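Local structure of lumazine protein (Photobacterium kishitanii, 3A35) at residues C47-V52 against V59-D64. The protein binds a lumazine or flavin chromophore and serves as an antenna that shifts the bioluminescence of bacterial luciferase to shorter wavelength. Residues are numbered along the deposited sequence; the frame is centred on the assembly and turned at random.
Sequences CSLTVV and VYFDID. With RBF (riboflavin), chain C.
Water 1 sits where the two strands splay apart and is gripped from both: it lies 2.7 Å from Thr50 O and accepts from Asp62 N at 2.9 Å. It also stands within hydrogen-bonding distance of riboflavin O4, so a solvent molecule and the flavin take up the backbone groups that a regular antiparallel pair would have joined directly. Direct pairing survives further along, where Val52 N donates to Tyr60 O over 2.7 Å in a nearly straight bond (177°). In the opening, the pyrimidine edge of the isoalloxazine is read mostly by main chain. Thr50 N donates to O4, riboflavin N3 donates to Asp62 O at 2.8 Å, and Asp64 N donates to O2. Thr50 OG1 adds a bond to N5; with chi1 at -56° the hydroxyl is turned beside its own backbone N, and the two donors serve neighbouring acceptors of one ring system. Leu49 bridges ligand and core: its CD2 touches riboflavin N3 at 3.4 Å, while its CB presses on CD1 of Phe61, the two side chains crossing at about a right angle. Further round that ring, Val51 CG2 rests 3.6 Å from Phe61 CE1 and also meets Val59 CG1. Asp62 sends its carboxylate past Val52 CG2 to a salt bridge with Arg23 of strand 22-27. The pair forms the hairpin 47-55/58-63 of the N-terminal six-stranded antiparallel barrel, with strand 41-44 flanking 47-55 and strand 22-27 flanking 58-63.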
loop_
_atom_site.group_PDB
_atom_site.type_symbol
_atom_site.label_atom_id
_atom_site.label_comp_id
_atom_site.label_asym_id
_atom_site.label_seq_id
_atom_site.Cartn_x
_atom_site.Cartn_y
_atom_site.Cartn_z
ATOM N N CYS A 47 4.617 1.290 1.026
ATOM C CA CYS A 47 5.671 2.209 1.473
ATOM C C CYS A 47 6.879 1.394 1.971
ATOM O O CYS A 47 6.735 0.529 2.807
ATOM C CB CYS A 47 5.111 2.959 2.658
ATOM S SG CYS A 47 6.217 4.263 3.317
ATOM N N SER A 48 8.082 1.793 1.507
ATOM C CA SER A 48 9.266 1.161 2.039
ATOM C C SER A 48 9.429 1.565 3.534
ATOM O O SER A 48 9.584 2.747 3.845
ATOM C CB SER A 48 10.518 1.578 1.279
ATOM O OG SER A 48 10.571 0.927 0.001
ATOM N N LEU A 49 9.554 0.552 4.388
ATOM C CA LEU A 49 9.804 0.693 5.845
ATOM C C LEU A 49 10.788 -0.359 6.273
ATOM O O LEU A 49 10.902 -1.437 5.679
ATOM C CB LEU A 49 8.511 0.552 6.697
ATOM C CG LEU A 49 7.391 1.536 6.364
ATOM C CD1 LEU A 49 6.150 1.193 7.218
ATOM C CD2 LEU A 49 7.808 3.017 6.655
ATOM N N THR A 50 11.481 -0.048 7.348
ATOM C CA THR A 50 12.538 -0.946 7.894
ATOM C C THR A 50 12.065 -1.646 9.169
ATOM O O THR A 50 11.632 -0.967 10.097
ATOM C CB THR A 50 13.776 -0.027 8.218
ATOM O OG1 THR A 50 14.133 0.670 7.015
ATOM C CG2 THR A 50 14.937 -1.001 8.696
ATOM N N VAL A 51 12.227 -2.948 9.231
ATOM C CA VAL A 51 11.821 -3.597 10.494
ATOM C C VAL A 51 12.748 -3.192 11.648
ATOM O O VAL A 51 13.995 -3.327 11.468
ATOM C CB VAL A 51 11.847 -5.121 10.280
ATOM C CG1 VAL A 51 11.602 -5.870 11.577
ATOM C CG2 VAL A 51 10.886 -5.593 9.177
ATOM N N VAL A 52 12.148 -2.793 12.749
ATOM C CA VAL A 52 12.949 -2.374 13.916
ATOM C C VAL A 52 13.016 -3.527 14.930
ATOM O O VAL A 52 14.007 -3.553 15.662
ATOM C CB VAL A 52 12.205 -1.185 14.564
ATOM C CG1 VAL A 52 12.517 -1.078 16.092
ATOM C CG2 VAL A 52 12.438 0.073 13.707
ATOM N N VAL A 59 5.662 -7.617 14.073
ATOM C CA VAL A 59 6.788 -6.970 13.445
ATOM C C VAL A 59 6.598 -5.502 13.568
ATOM O O VAL A 59 5.534 -4.944 13.285
ATOM C CB VAL A 59 6.774 -7.391 11.948
ATOM C CG1 VAL A 59 7.959 -6.731 11.224
ATOM C CG2 VAL A 59 6.933 -8.929 11.790
ATOM N N TYR A 60 7.625 -4.811 14.061
ATOM C CA TYR A 60 7.550 -3.412 14.366
ATOM C C TYR A 60 8.308 -2.493 13.373
ATOM O O TYR A 60 9.413 -2.837 12.888
ATOM C CB TYR A 60 8.183 -3.157 15.763
ATOM C CG TYR A 60 7.341 -3.762 16.923
ATOM C CD1 TYR A 60 6.436 -2.948 17.609
ATOM C CD2 TYR A 60 7.509 -5.089 17.326
ATOM C CE1 TYR A 60 5.660 -3.487 18.701
ATOM C CE2 TYR A 60 6.765 -5.593 18.436
ATOM C CZ TYR A 60 5.946 -4.740 19.016
ATOM O OH TYR A 60 5.113 -5.218 20.089
ATOM N N PHE A 61 7.674 -1.351 13.114
ATOM C CA PHE A 61 8.241 -0.343 12.216
ATOM C C PHE A 61 8.104 0.986 12.851
ATOM O O PHE A 61 7.081 1.313 13.456
ATOM C CB PHE A 61 7.431 -0.298 10.845
ATOM C CG PHE A 61 7.417 -1.599 10.095
ATOM C CD1 PHE A 61 8.443 -1.861 9.154
ATOM C CD2 PHE A 61 6.445 -2.533 10.335
ATOM C CE1 PHE A 61 8.473 -3.042 8.467
ATOM C CE2 PHE A 61 6.479 -3.794 9.595
ATOM C CZ PHE A 61 7.469 -4.005 8.685
ATOM N N ASP A 62 9.102 1.865 12.662
ATOM C CA ASP A 62 8.910 3.290 12.942
ATOM C C ASP A 62 8.548 4.113 11.721
ATOM O O ASP A 62 9.300 3.947 10.660
ATOM C CB ASP A 62 10.228 3.808 13.568
ATOM C CG ASP A 62 10.446 3.393 14.961
ATOM O OD1 ASP A 62 9.451 3.295 15.734
ATOM O OD2 ASP A 62 11.601 3.209 15.462
ATOM N N ILE A 63 7.509 4.884 11.796
ATOM C CA ILE A 63 7.113 5.711 10.684
ATOM C C ILE A 63 7.543 7.115 11.136
ATOM O O ILE A 63 7.013 7.669 12.086
ATOM C CB ILE A 63 5.587 5.626 10.445
ATOM C CG1 ILE A 63 5.227 4.112 10.064
ATOM C CG2 ILE A 63 5.146 6.480 9.256
ATOM C CD1 ILE A 63 4.645 3.388 11.082
ATOM N N ASP A 64 8.480 7.679 10.369
ATOM C CA ASP A 64 9.088 9.012 10.710
ATOM C C ASP A 64 9.220 9.773 9.397
ATOM O O ASP A 64 8.468 10.654 9.116
ATOM C CB ASP A 64 10.353 8.829 11.518
ATOM C CG ASP A 64 11.266 7.727 11.089
ATOM O OD1 ASP A 64 11.475 7.344 9.914
ATOM O OD2 ASP A 64 11.997 7.165 11.974
HETATM N N1 RBF C . 10.342 5.835 6.133
HETATM C C2 RBF C . 9.938 5.662 7.408
HETATM O O2 RBF C . 9.100 6.454 7.941
HETATM N N3 RBF C . 10.342 4.590 8.197
HETATM C C4 RBF C . 11.219 3.604 7.683
HETATM O O4 RBF C . 11.544 2.670 8.427
HETATM C C4A RBF C . 11.683 3.862 6.379
HETATM N N5 RBF C . 12.671 2.941 5.857
HETATM C C5A RBF C . 13.116 3.182 4.558
HETATM C C6 RBF C . 14.159 2.367 4.110
HETATM C C7 RBF C . 14.621 2.655 2.795
HETATM C C7M RBF C . 15.820 1.776 2.332
HETATM C C8 RBF C . 14.094 3.621 1.994
HETATM C C8M RBF C . 14.607 3.793 0.626
HETATM C C9 RBF C . 13.008 4.437 2.468
HETATM C C9A RBF C . 12.591 4.263 3.791
HETATM N N10 RBF C . 11.586 5.126 4.346
HETATM C C10 RBF C . 11.225 4.925 5.653
HETATM C "C1'" RBF C . 11.102 6.258 3.671
HETATM C "C2'" RBF C . 9.712 6.133 3.082
HETATM O "O2'" RBF C . 9.670 4.965 2.196
HETATM C "C3'" RBF C . 9.359 7.292 2.308
HETATM O "O3'" RBF C . 9.475 8.448 3.299
HETATM C "C4'" RBF C . 7.878 7.348 1.896
HETATM O "O4'" RBF C . 7.648 6.381 0.847
HETATM C "C5'" RBF C . 7.471 8.725 1.357
HETATM O "O5'" RBF C . 6.071 8.815 1.091
HETATM O O HOH W 1 11.330 1.566 10.901
#